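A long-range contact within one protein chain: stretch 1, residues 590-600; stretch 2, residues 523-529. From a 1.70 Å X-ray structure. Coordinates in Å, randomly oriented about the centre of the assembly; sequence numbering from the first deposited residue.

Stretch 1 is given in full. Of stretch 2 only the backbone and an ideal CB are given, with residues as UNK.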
# COMPACT_ATOMS: atom_id res chain seq x y z
N TYR A 590 -4.84 -17.93 33.34
CA TYR A 590 -4.74 -19.07 32.43
C TYR A 590 -3.51 -18.98 31.53
O TYR A 590 -2.79 -19.98 31.35
CB TYR A 590 -6.03 -19.12 31.54
CG TYR A 590 -6.18 -20.40 30.76
CD1 TYR A 590 -5.34 -20.69 29.69
CD2 TYR A 590 -7.13 -21.35 31.12
CE1 TYR A 590 -5.45 -21.88 28.99
CE2 TYR A 590 -7.25 -22.55 30.43
CZ TYR A 590 -6.40 -22.81 29.36
OH TYR A 590 -6.49 -23.99 28.67
N VAL A 591 -3.23 -17.77 30.96
CA VAL A 591 -2.09 -17.77 29.97
C VAL A 591 -0.74 -17.90 30.64
O VAL A 591 0.27 -18.12 29.96
CB VAL A 591 -2.14 -16.53 29.04
CG1 VAL A 591 -3.46 -16.57 28.24
CG2 VAL A 591 -2.06 -15.23 29.85
N LEU A 592 -0.72 -17.77 31.99
CA LEU A 592 0.54 -17.97 32.72
C LEU A 592 0.60 -19.44 33.18
O LEU A 592 1.54 -20.15 32.90
CB LEU A 592 0.58 -17.02 33.94
CG LEU A 592 1.34 -15.71 33.71
CD1 LEU A 592 0.78 -14.97 32.52
CD2 LEU A 592 1.30 -14.86 34.94
N ARG A 593 -0.47 -19.89 33.83
CA ARG A 593 -0.50 -21.25 34.40
C ARG A 593 -0.36 -22.32 33.38
O ARG A 593 0.32 -23.31 33.62
CB ARG A 593 -1.83 -21.41 35.18
CG ARG A 593 -2.00 -22.84 35.82
CD ARG A 593 -3.33 -22.87 36.63
NE ARG A 593 -4.48 -22.95 35.73
CZ ARG A 593 -5.30 -21.95 35.41
NH1 ARG A 593 -5.14 -20.75 35.95
NH2 ARG A 593 -6.27 -22.14 34.52
N ASN A 594 -0.96 -22.15 32.21
CA ASN A 594 -0.92 -23.22 31.22
C ASN A 594 0.09 -23.03 30.11
O ASN A 594 0.09 -23.77 29.12
CB ASN A 594 -2.32 -23.35 30.59
CG ASN A 594 -3.26 -23.97 31.58
OD1 ASN A 594 -2.86 -24.94 32.23
ND2 ASN A 594 -4.46 -23.45 31.82
N ASN A 595 0.94 -22.05 30.24
CA ASN A 595 1.96 -21.81 29.22
C ASN A 595 3.26 -22.60 29.56
O ASN A 595 3.77 -22.45 30.67
CB ASN A 595 2.28 -20.32 29.23
CG ASN A 595 2.60 -19.79 27.87
OD1 ASN A 595 3.40 -20.40 27.14
ND2 ASN A 595 1.98 -18.68 27.47
N ASN A 596 3.80 -23.39 28.64
CA ASN A 596 5.06 -24.11 28.93
C ASN A 596 6.25 -23.18 28.69
O ASN A 596 7.38 -23.61 28.86
CB ASN A 596 5.20 -25.30 28.04
CG ASN A 596 4.13 -26.31 28.29
OD1 ASN A 596 3.72 -27.00 27.35
ND2 ASN A 596 3.64 -26.47 29.50
N TYR A 597 5.99 -21.91 28.27
CA TYR A 597 7.07 -20.97 27.98
C TYR A 597 6.94 -19.75 28.83
O TYR A 597 5.87 -19.52 29.42
CB TYR A 597 7.09 -20.65 26.46
CG TYR A 597 7.36 -21.95 25.75
CD1 TYR A 597 8.67 -22.40 25.58
CD2 TYR A 597 6.33 -22.79 25.39
CE1 TYR A 597 8.93 -23.67 25.09
CE2 TYR A 597 6.59 -24.07 24.89
CZ TYR A 597 7.89 -24.50 24.75
OH TYR A 597 8.15 -25.76 24.26
N PRO A 598 8.00 -18.95 28.96
CA PRO A 598 7.92 -17.74 29.79
C PRO A 598 6.74 -16.82 29.31
O PRO A 598 6.64 -16.54 28.12
CB PRO A 598 9.30 -17.09 29.60
CG PRO A 598 10.14 -18.11 29.04
CD PRO A 598 9.24 -18.97 28.18
N ALA A 599 5.93 -16.34 30.24
CA ALA A 599 4.73 -15.57 29.94
C ALA A 599 4.44 -14.56 30.96
O ALA A 599 4.65 -14.81 32.14
CB ALA A 599 3.53 -16.54 29.86
N ILE A 600 3.96 -13.38 30.55
CA ILE A 600 3.59 -12.32 31.46
C ILE A 600 2.34 -11.69 30.92
O ILE A 600 1.99 -11.89 29.74
CB ILE A 600 4.63 -11.19 31.59
CG1 ILE A 600 4.95 -10.64 30.14
CG2 ILE A 600 5.96 -11.75 32.24
CD1 ILE A 600 5.76 -9.39 30.19
N UNK A 523 7.82 -19.93 22.14
CA UNK A 523 8.60 -18.69 22.14
C UNK A 523 9.57 -18.50 23.24
O UNK A 523 9.52 -19.15 24.27
CB UNK A 523 7.65 -17.49 22.16
N UNK A 524 10.45 -17.51 23.03
CA UNK A 524 11.36 -17.08 24.05
C UNK A 524 10.50 -16.37 25.11
O UNK A 524 10.80 -16.42 26.30
CB UNK A 524 12.46 -16.18 23.48
N UNK A 525 9.41 -15.67 24.68
CA UNK A 525 8.55 -14.97 25.66
C UNK A 525 7.17 -14.75 25.06
O UNK A 525 7.09 -14.45 23.87
CB UNK A 525 9.16 -13.63 26.08
N UNK A 526 6.13 -14.92 25.86
CA UNK A 526 4.74 -14.71 25.51
C UNK A 526 4.31 -13.53 26.30
O UNK A 526 4.44 -13.54 27.54
CB UNK A 526 3.86 -15.93 25.78
N UNK A 527 3.77 -12.48 25.64
CA UNK A 527 3.33 -11.31 26.35
C UNK A 527 1.85 -11.02 26.05
O UNK A 527 1.52 -10.73 24.91
CB UNK A 527 4.21 -10.11 25.98
N UNK A 528 0.99 -11.10 27.08
CA UNK A 528 -0.42 -10.77 26.93
C UNK A 528 -0.57 -9.31 27.26
O UNK A 528 0.03 -8.84 28.24
CB UNK A 528 -1.31 -11.64 27.82
N UNK A 529 -1.36 -8.55 26.48
CA UNK A 529 -1.48 -7.13 26.69
C UNK A 529 -2.92 -6.83 27.01
O UNK A 529 -3.81 -7.16 26.22
CB UNK A 529 -1.00 -6.34 25.47

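The backbone sets the rules before any side chain is chosen. From position 525 onward stretch 2 runs parallel to the end of stretch 1, and three hydrogen bonds fix the register: N of 526 to Pro598 O (2.8 Å), Ile600 N to O of 526 (3.1 Å), and N of 528 to Ile600 O (2.9 Å, almost perfectly straight). On each strand alternate residues, 526 and 528 here and Pro598 and Ile600 opposite, carry these bonds; 527 and Ala599 carry none across the pair.

Position 523 precedes the strand. Its CA-to-CB bond points sideways, and its ideal CB lies 5.4 Å from Tyr597 CB, so the visible offer is an aromatic ring and little polarity. No donor is asked of its nitrogen by stretch 1, and a phi of -70° would admit many residues, proline among them. The deposited residue is Pro523. Its CD lies 4.0 Å from Tyr597 CG, and its N sits over one face of the tyrosine ring, while the carbonyl Pro523 O comes 3.6 Å from Tyr597 CB.

At 524 CB points away and meets nothing of stretch 1, so the choice is nearly free here. Asp524 fills it, and its carboxylate is hydrogen-bonded elsewhere in the structure; the contact comes from the backbone, Asp524 O lying 3.3 Å from Pro598 CG.

At 525 CB also points away, 4.4 Å from Pro598 O, with extended backbone angles. A short side chain would not reach the ring of Pro598, but a longer apolar one could fold back to it. Leu525 does so: with chi1 t and chi2 p, its CD1 reaches 3.9 Å from Pro598 CB. Its CA adds a CA-H...O contact to Pro598 O at 3.5 Å.

Position 526 is the demanding one. Its CB shares a face of the sheet with Ala599, 4.1 Å from Ala599 CB and 3.7 Å from Asn595 ND2, and Val591 lies further along. The small alanine leaves room beside it, and the mixture of methyls and an amide suits a large apolar group; an aromatic ring can lay a face against the amide, and leucine or methionine could also pack on the methyls. Phe526 takes the place, chi1 t. Asn595 ND2 lies over one face of its ring, 3.4 Å from Phe526 CG, while that amide also donates to Val591 O (3.1 Å), so the ring packs on a group already anchored. Phe526 CD1 touches Ala599 CB at 3.9 Å, and Phe526 CE1 touches Val591 CB at 3.8 Å.

Position 527 turns to the face shared with Ile600, its CB 4.3 Å from Ile600 CG1. The strand backbone favours beta-branched residues, and the hydrocarbon of Ile600 suits their methyls: valine, isoleucine, or threonine with its methyl turned to Ile600. Thr527 is found, with CG2 4.0 Å from Ile600 CD1; its OG1 has no partner in the model.

At 528 CB points toward stretch 1, 3.8 Å from Ile600 O and 4.2 Å from Val591 CG2, which suits a small residue: alanine, serine or perhaps cysteine. Ser528 brings CB against Val591 and satisfies its OG elsewhere in the structure.

At 529 CB points away and stretch 1 sets no demand, so any residue comfortable in a strand would do; Ile529 makes no contact with stretch 1.

Stretch 2 523-529: PDLFTSI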
# COMPACT_ATOMS: atom_id res chain seq x y z
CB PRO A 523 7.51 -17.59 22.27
CG PRO A 523 6.51 -18.25 23.19
CD PRO A 523 6.42 -19.66 22.56
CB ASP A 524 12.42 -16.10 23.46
CG ASP A 524 13.42 -16.84 22.58
OD1 ASP A 524 13.39 -16.65 21.34
OD2 ASP A 524 14.19 -17.63 23.11
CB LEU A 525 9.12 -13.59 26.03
CG LEU A 525 8.26 -12.79 27.03
CD1 LEU A 525 8.43 -13.43 28.46
CD2 LEU A 525 8.68 -11.32 27.15
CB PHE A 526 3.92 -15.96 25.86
CG PHE A 526 2.41 -15.80 25.73
CD1 PHE A 526 1.68 -15.12 26.69
CD2 PHE A 526 1.73 -16.37 24.67
CE1 PHE A 526 0.27 -15.02 26.58
CE2 PHE A 526 0.35 -16.27 24.56
CZ PHE A 526 -0.37 -15.59 25.53
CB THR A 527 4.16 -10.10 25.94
OG1 THR A 527 5.54 -10.39 26.20
CG2 THR A 527 3.85 -8.87 26.73
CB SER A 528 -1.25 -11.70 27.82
OG SER A 528 -2.64 -11.44 27.70
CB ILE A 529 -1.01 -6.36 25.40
CG1 ILE A 529 0.53 -6.56 25.24
CG2 ILE A 529 -1.27 -4.84 25.52
CD1 ILE A 529 1.08 -5.98 23.93
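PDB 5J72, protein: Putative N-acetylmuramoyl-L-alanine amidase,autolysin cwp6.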